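Local coordinates for uncharacterized protein (Nostoc punctiforme, PDB 2R3S) that probably acts as a dimeric O-methyltransferase, transferring a methyl group to a hydroxyl of its substrate, at the interface of chains A and B. Residues are numbered along the deposited sequence; one frame, centred on the assembly and turned at random. Chains: chain A/B, uncharacterized protein.

Contact 1: the interface of chains A and B. Residues chain A 117, 119-121, 288-289, 291-292, 296, 298; chain B 51-52, 54-56, 58-59.
The terminal guanidinium nitrogen NH1 of B:Arg54 is gripped by two bonds: it donates to the backbone oxygen O of A:Gly120 at 2.8 Å and also hydrogen-bonds water 1. That water also meets the backbone oxygens of A:Met291 and A:Gly298, so it ties the arginine to the end of helix 282-294 and to the loop after it. The second nitrogen, NH2 of B:Arg54, reaches O of A:Gly298 directly at 2.9 Å. Both carbonyls lie close to the guanidinium plane, one beside each nitrogen, yet each is approached from above its own carbonyl plane. CG of B:Arg54 takes the crowded position between backbone N and carbonyl carbon (chi1 70°), and a bend at chi3 (-59°) turns the head across to chain A. Over one face of the guanidinium lies the selenium of selenomethionine B:Met58, offset toward the rim. An alanine here would remove the links to both glycine carbonyls and to water 1, and would probably loosen the hold of helix 53-65 on these loops and the packing of the B:Met58 selenium.

B:Ser52 works in two directions. The hydroxyl OG of B:Ser52 donates to O of A:Val117 at 2.7 Å, in the carbonyl plane, and accepts the backbone N of B:Gly55 at 3.0 Å, thereby capping the start of helix 53-65.

Apolar groups pack beside these bonds. The B:Met58 chain crosses A:Leu292 obliquely, its methyl CE 3.8 Å from CB of the leucine. Branch CD1 of A:Leu292 faces CA of B:Gly55 at 4.1 Å, an approach probably eased by the lack of a side chain on the glycine. A:Val117 puts CG2 at 4.1 Å from CD2 of B:Leu59, the two side chains crossing at about a right angle. Water 2 joins OG of A:Ser288 to O of B:Met58.

The site sets the first turns of helix 53-65 of chain B, in the dimerisation region, against chain A's helices 113-119 (its end) and 282-294 (later turns) and the loops that follow them, which carry A:Gly120 and A:Gly298.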
loop_
_atom_site.group_PDB
_atom_site.type_symbol
_atom_site.label_atom_id
_atom_site.label_comp_id
_atom_site.label_asym_id
_atom_site.label_seq_id
_atom_site.Cartn_x
_atom_site.Cartn_y
_atom_site.Cartn_z
ATOM N N VAL A 117 16.301 4.944 5.403
ATOM C CA VAL A 117 16.295 5.330 6.827
ATOM C C VAL A 117 17.696 5.186 7.402
ATOM O O VAL A 117 18.186 6.054 8.129
ATOM C CB VAL A 117 15.277 4.486 7.660
ATOM C CG1 VAL A 117 15.414 4.807 9.138
ATOM C CG2 VAL A 117 13.845 4.712 7.152
ATOM N N LYS A 119 20.618 5.433 5.854
ATOM C CA LYS A 119 21.588 6.367 5.316
ATOM C C LYS A 119 21.173 7.835 5.386
ATOM O O LYS A 119 22.029 8.717 5.252
ATOM C CB LYS A 119 21.989 5.955 3.886
ATOM C CG LYS A 119 20.987 6.231 2.768
ATOM C CD LYS A 119 21.572 5.799 1.392
ATOM C CE LYS A 119 22.483 6.877 0.768
ATOM N NZ LYS A 119 22.953 6.565 -0.619
ATOM N N GLY A 120 19.883 8.099 5.609
ATOM C CA GLY A 120 19.360 9.467 5.805
ATOM C C GLY A 120 18.917 10.168 4.525
ATOM O O GLY A 120 18.918 11.394 4.426
ATOM N N GLY A 121 18.555 9.382 3.530
ATOM C CA GLY A 121 18.156 9.911 2.249
ATOM C C GLY A 121 18.068 8.789 1.252
ATOM O O GLY A 121 18.331 7.636 1.594
ATOM N N SER A 288 6.989 13.979 3.762
ATOM C CA SER A 288 8.376 13.868 4.163
ATOM C C SER A 288 8.967 12.454 3.886
ATOM O O SER A 288 10.148 12.326 3.536
ATOM C CB SER A 288 8.585 14.361 5.611
ATOM O OG SER A 288 8.429 13.332 6.557
ATOM N N LEU A 289 8.148 11.408 3.996
ATOM C CA LEU A 289 8.587 10.065 3.672
ATOM C C LEU A 289 8.871 9.971 2.169
ATOM O O LEU A 289 9.840 9.344 1.783
ATOM C CB LEU A 289 7.572 9.001 4.100
ATOM C CG LEU A 289 8.077 7.563 4.258
ATOM C CD1 LEU A 289 8.891 7.387 5.514
ATOM C CD2 LEU A 289 6.924 6.518 4.210
HETATM N N MSE A 291 9.987 12.396 0.324
HETATM C CA MSE A 291 11.270 13.056 0.173
HETATM C C MSE A 291 12.412 12.195 0.656
HETATM O O MSE A 291 13.471 12.188 0.048
HETATM C CB MSE A 291 11.277 14.418 0.857
HETATM C CG MSE A 291 10.301 15.414 0.232
HETATM SE SE MSE A 291 10.808 15.851 -1.622
HETATM C CE MSE A 291 9.874 14.415 -2.619
ATOM N N LEU A 292 12.214 11.432 1.712
ATOM C CA LEU A 292 13.255 10.503 2.155
ATOM C C LEU A 292 13.528 9.437 1.105
ATOM O O LEU A 292 14.695 9.078 0.846
ATOM C CB LEU A 292 12.888 9.840 3.490
ATOM C CG LEU A 292 13.817 8.756 4.055
ATOM C CD1 LEU A 292 15.177 9.298 4.532
ATOM C CD2 LEU A 292 13.130 8.012 5.174
ATOM N N PRO A 296 18.020 13.014 -1.889
ATOM C CA PRO A 296 19.063 12.868 -0.854
ATOM C C PRO A 296 18.848 13.635 0.458
ATOM O O PRO A 296 19.217 13.118 1.486
ATOM C CB PRO A 296 20.361 13.340 -1.573
ATOM C CG PRO A 296 20.016 13.272 -3.069
ATOM C CD PRO A 296 18.550 13.664 -3.104
ATOM N N GLY A 298 15.878 16.134 0.698
ATOM C CA GLY A 298 14.614 16.873 0.609
ATOM C C GLY A 298 13.761 16.635 1.866
ATOM O O GLY A 298 14.033 15.720 2.627
ATOM N N THR B 51 20.688 4.003 12.864
ATOM C CA THR B 51 20.237 4.644 11.622
ATOM C C THR B 51 20.582 6.121 11.684
ATOM O O THR B 51 21.012 6.610 12.718
ATOM C CB THR B 51 18.704 4.558 11.476
ATOM O OG1 THR B 51 18.099 5.555 12.294
ATOM C CG2 THR B 51 18.193 3.215 11.897
ATOM N N SER B 52 20.379 6.836 10.580
ATOM C CA SER B 52 20.392 8.310 10.585
ATOM C C SER B 52 19.307 8.896 11.504
ATOM O O SER B 52 18.229 8.314 11.671
ATOM C CB SER B 52 20.155 8.854 9.167
ATOM O OG SER B 52 18.817 8.571 8.735
ATOM N N ARG B 54 17.628 11.783 10.777
ATOM C CA ARG B 54 16.522 12.315 9.969
ATOM C C ARG B 54 15.664 11.192 9.397
ATOM O O ARG B 54 14.463 11.318 9.338
ATOM C CB ARG B 54 16.998 13.277 8.872
ATOM C CG ARG B 54 17.750 12.638 7.740
ATOM C CD ARG B 54 18.457 13.694 6.880
ATOM N NE ARG B 54 17.489 14.645 6.327
ATOM C CZ ARG B 54 16.758 14.449 5.232
ATOM N NH1 ARG B 54 16.878 13.348 4.485
ATOM N NH2 ARG B 54 15.925 15.398 4.851
ATOM N N GLY B 55 16.283 10.081 9.025
ATOM C CA GLY B 55 15.545 8.919 8.555
ATOM C C GLY B 55 14.575 8.407 9.605
ATOM O O GLY B 55 13.417 8.128 9.308
HETATM N N MSE B 56 15.063 8.285 10.837
HETATM C CA MSE B 56 14.239 7.828 11.966
HETATM C C MSE B 56 13.089 8.780 12.255
HETATM O O MSE B 56 11.965 8.340 12.497
HETATM C CB MSE B 56 15.107 7.674 13.220
HETATM C CG MSE B 56 14.410 7.039 14.432
HETATM SE SE MSE B 56 13.638 5.251 14.029
HETATM C CE MSE B 56 15.283 4.172 13.851
HETATM N N MSE B 58 11.669 10.939 10.181
HETATM C CA MSE B 58 10.718 10.951 9.089
HETATM C C MSE B 58 9.840 9.715 9.091
HETATM O O MSE B 58 8.627 9.829 8.851
HETATM C CB MSE B 58 11.440 11.137 7.751
HETATM C CG MSE B 58 12.157 12.481 7.692
HETATM SE SE MSE B 58 13.660 12.601 6.420
HETATM C CE MSE B 58 12.742 13.372 4.903
ATOM N N LEU B 59 10.445 8.558 9.376
ATOM C CA LEU B 59 9.728 7.284 9.528
ATOM C C LEU B 59 8.788 7.297 10.738
ATOM O O LEU B 59 7.614 6.922 10.637
ATOM C CB LEU B 59 10.722 6.094 9.632
ATOM C CG LEU B 59 10.162 4.660 9.787
ATOM C CD1 LEU B 59 9.402 4.237 8.537
ATOM C CD2 LEU B 59 11.247 3.622 10.129
HETATM O O HOH W 1 15.468 13.277 1.909
HETATM O O HOH W 2 6.546 11.638 7.177
#

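Contact 2: the interface of chains A and B. Residues chain A 277-279, 282, 285-286; chain B 61-62, 64-65, 71.
Polar contacts gather around the amine of B:Lys71. NZ of B:Lys71 donates to the backbone oxygen O of A:Asp277 at 2.7 Å, from above the carbonyl plane, and forms a salt bridge within its own chain to carboxylate oxygen OD1 of B:Asp61 at 2.9 Å. The lysine leaves strand 69-72 with CG anti to the backbone N (chi1 -172°) and stays extended to the tip, which carries the amine over to the A:Asp277 loop. B:Asp61, which also touches A:Arg278 itself, helps to position the amine and probably favours its charged form. In chain A the side chain of A:Asp277 folds back, its OD1 accepting the backbone N of A:Ile279 at 3.0 Å in a nearly straight bond (170° at H), which probably steadies the turn that presents O.

A looser electrostatic relation involves A:Arg278, which crosses B:Asp61 obliquely. The guanidinium and carboxylate planes are nearly parallel, but NE of A:Arg278 remains 4.6 Å from OD2 of B:Asp61, so any attraction acts without direct contact between the charges.

The apolar packing centres on B:Ile65. The tip CD1 of B:Ile65 packs against helix 282-294, 3.8 Å from CB of A:Ala285 and also beside the backbone of A:Ala286, while branch CG2 touches CB of A:Pro282 at the start of that helix. CG1 lies alongside the backbone of A:Ile279. The A:Ile279 side chain, with CG1 in the crowded position (chi1 60°), divides its branches: CD1 meets CG1 of B:Val64 at 3.9 Å, and CG2 rests on the methylene CD of B:Lys71 at 4.0 Å. Farther along, the ring of B:Tyr62 brings its CE2 corner to the methyl of A:Ala286.

This patch packs the last turns of helix 53-65 and strand 69-72 of chain B against the start of chain A's helix 282-294 and the loop before it, probably helping to hold the two subunits together as a dimer.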
loop_
_atom_site.group_PDB
_atom_site.type_symbol
_atom_site.label_atom_id
_atom_site.label_comp_id
_atom_site.label_asym_id
_atom_site.label_seq_id
_atom_site.Cartn_x
_atom_site.Cartn_y
_atom_site.Cartn_z
ATOM N N ASP A 277 3.792 20.336 14.230
ATOM C CA ASP A 277 3.780 18.968 14.804
ATOM C C ASP A 277 4.433 17.936 13.874
ATOM O O ASP A 277 4.866 16.868 14.319
ATOM C CB ASP A 277 2.356 18.531 15.263
ATOM C CG ASP A 277 1.330 18.541 14.149
ATOM O OD1 ASP A 277 1.685 18.708 12.974
ATOM O OD2 ASP A 277 0.129 18.379 14.440
ATOM N N ARG A 278 4.510 18.296 12.590
ATOM C CA ARG A 278 5.031 17.451 11.500
ATOM C C ARG A 278 4.207 16.195 11.302
ATOM O O ARG A 278 4.703 15.247 10.700
ATOM C CB ARG A 278 6.501 17.073 11.691
ATOM C CG ARG A 278 7.461 18.244 11.772
ATOM C CD ARG A 278 8.889 17.755 11.558
ATOM N NE ARG A 278 9.320 18.051 10.205
ATOM C CZ ARG A 278 9.939 19.164 9.843
ATOM N NH1 ARG A 278 10.255 20.083 10.749
ATOM N NH2 ARG A 278 10.261 19.343 8.581
ATOM N N ILE A 279 2.948 16.211 11.777
ATOM C CA ILE A 279 2.023 15.066 11.637
ATOM C C ILE A 279 0.654 15.501 11.073
ATOM O O ILE A 279 -0.139 14.682 10.677
ATOM C CB ILE A 279 1.930 14.247 12.939
ATOM C CG1 ILE A 279 1.422 15.116 14.120
ATOM C CG2 ILE A 279 3.309 13.656 13.303
ATOM C CD1 ILE A 279 1.082 14.365 15.375
ATOM N N PRO A 282 -2.444 15.479 7.618
ATOM C CA PRO A 282 -1.813 14.209 7.323
ATOM C C PRO A 282 -1.134 14.101 5.950
ATOM O O PRO A 282 -0.044 13.568 5.883
ATOM C CB PRO A 282 -2.968 13.228 7.450
ATOM C CG PRO A 282 -3.849 13.835 8.412
ATOM C CD PRO A 282 -3.819 15.292 8.106
ATOM N N ALA A 285 2.020 16.317 5.785
ATOM C CA ALA A 285 3.056 15.828 6.664
ATOM C C ALA A 285 3.638 14.486 6.208
ATOM O O ALA A 285 4.824 14.219 6.442
ATOM C CB ALA A 285 2.537 15.741 8.092
ATOM N N ALA A 286 2.810 13.641 5.575
ATOM C CA ALA A 286 3.253 12.345 5.060
ATOM C C ALA A 286 4.246 12.502 3.878
ATOM O O ALA A 286 4.985 11.584 3.553
ATOM C CB ALA A 286 2.055 11.500 4.645
ATOM N N ASP B 61 7.489 9.907 12.327
ATOM C CA ASP B 61 6.383 10.848 12.081
ATOM C C ASP B 61 5.342 10.178 11.190
ATOM O O ASP B 61 4.141 10.312 11.422
ATOM C CB ASP B 61 6.873 12.180 11.463
ATOM C CG ASP B 61 7.612 13.059 12.446
ATOM O OD1 ASP B 61 7.444 12.882 13.679
ATOM O OD2 ASP B 61 8.347 13.958 11.977
ATOM N N TYR B 62 5.791 9.419 10.200
ATOM C CA TYR B 62 4.871 8.733 9.281
ATOM C C TYR B 62 4.070 7.653 9.992
ATOM O O TYR B 62 2.844 7.524 9.812
ATOM C CB TYR B 62 5.640 8.138 8.098
ATOM C CG TYR B 62 4.765 7.558 7.011
ATOM C CD1 TYR B 62 4.473 6.198 6.973
ATOM C CD2 TYR B 62 4.257 8.359 5.995
ATOM C CE1 TYR B 62 3.676 5.665 5.985
ATOM C CE2 TYR B 62 3.484 7.823 4.989
ATOM C CZ TYR B 62 3.187 6.483 4.997
ATOM O OH TYR B 62 2.416 5.965 3.996
ATOM N N VAL B 64 3.396 7.653 13.246
ATOM C CA VAL B 64 2.381 8.401 14.001
ATOM C C VAL B 64 1.164 8.762 13.116
ATOM O O VAL B 64 0.017 8.484 13.465
ATOM C CB VAL B 64 2.953 9.692 14.621
ATOM C CG1 VAL B 64 1.823 10.494 15.311
ATOM C CG2 VAL B 64 4.083 9.360 15.588
ATOM N N ILE B 65 1.420 9.323 11.938
ATOM C CA ILE B 65 0.325 9.615 10.977
ATOM C C ILE B 65 -0.570 8.397 10.636
ATOM O O ILE B 65 -1.774 8.534 10.533
ATOM C CB ILE B 65 0.872 10.219 9.672
ATOM C CG1 ILE B 65 1.568 11.550 9.969
ATOM C CG2 ILE B 65 -0.251 10.501 8.653
ATOM C CD1 ILE B 65 2.477 12.032 8.800
ATOM N N LYS B 71 3.118 11.009 19.170
ATOM C CA LYS B 71 4.244 11.918 19.246
ATOM C C LYS B 71 4.020 12.843 20.418
ATOM O O LYS B 71 3.122 13.673 20.395
ATOM C CB LYS B 71 4.324 12.724 17.961
ATOM C CG LYS B 71 5.571 13.574 17.821
ATOM C CD LYS B 71 5.723 14.109 16.398
ATOM C CE LYS B 71 6.980 14.992 16.279
ATOM N NZ LYS B 71 7.171 15.504 14.887
#

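The C-alpha centres of contact 1 and contact 2 lie about 14 Å apart, and the same two helices run through both: 53-65 of chain B and 282-294 of chain A. They run in opposite senses, since the start of the chain B helix meets the later turns of its partner in contact 1, whereas its end meets the partner's first turns in contact 2. Together they are likely to form one seam between the dimerisation region of one subunit and the methyltransferase domain of the other. Two-fold symmetry repeats the seam with the chains exchanged, consistent with an intertwined O-methyltransferase dimer.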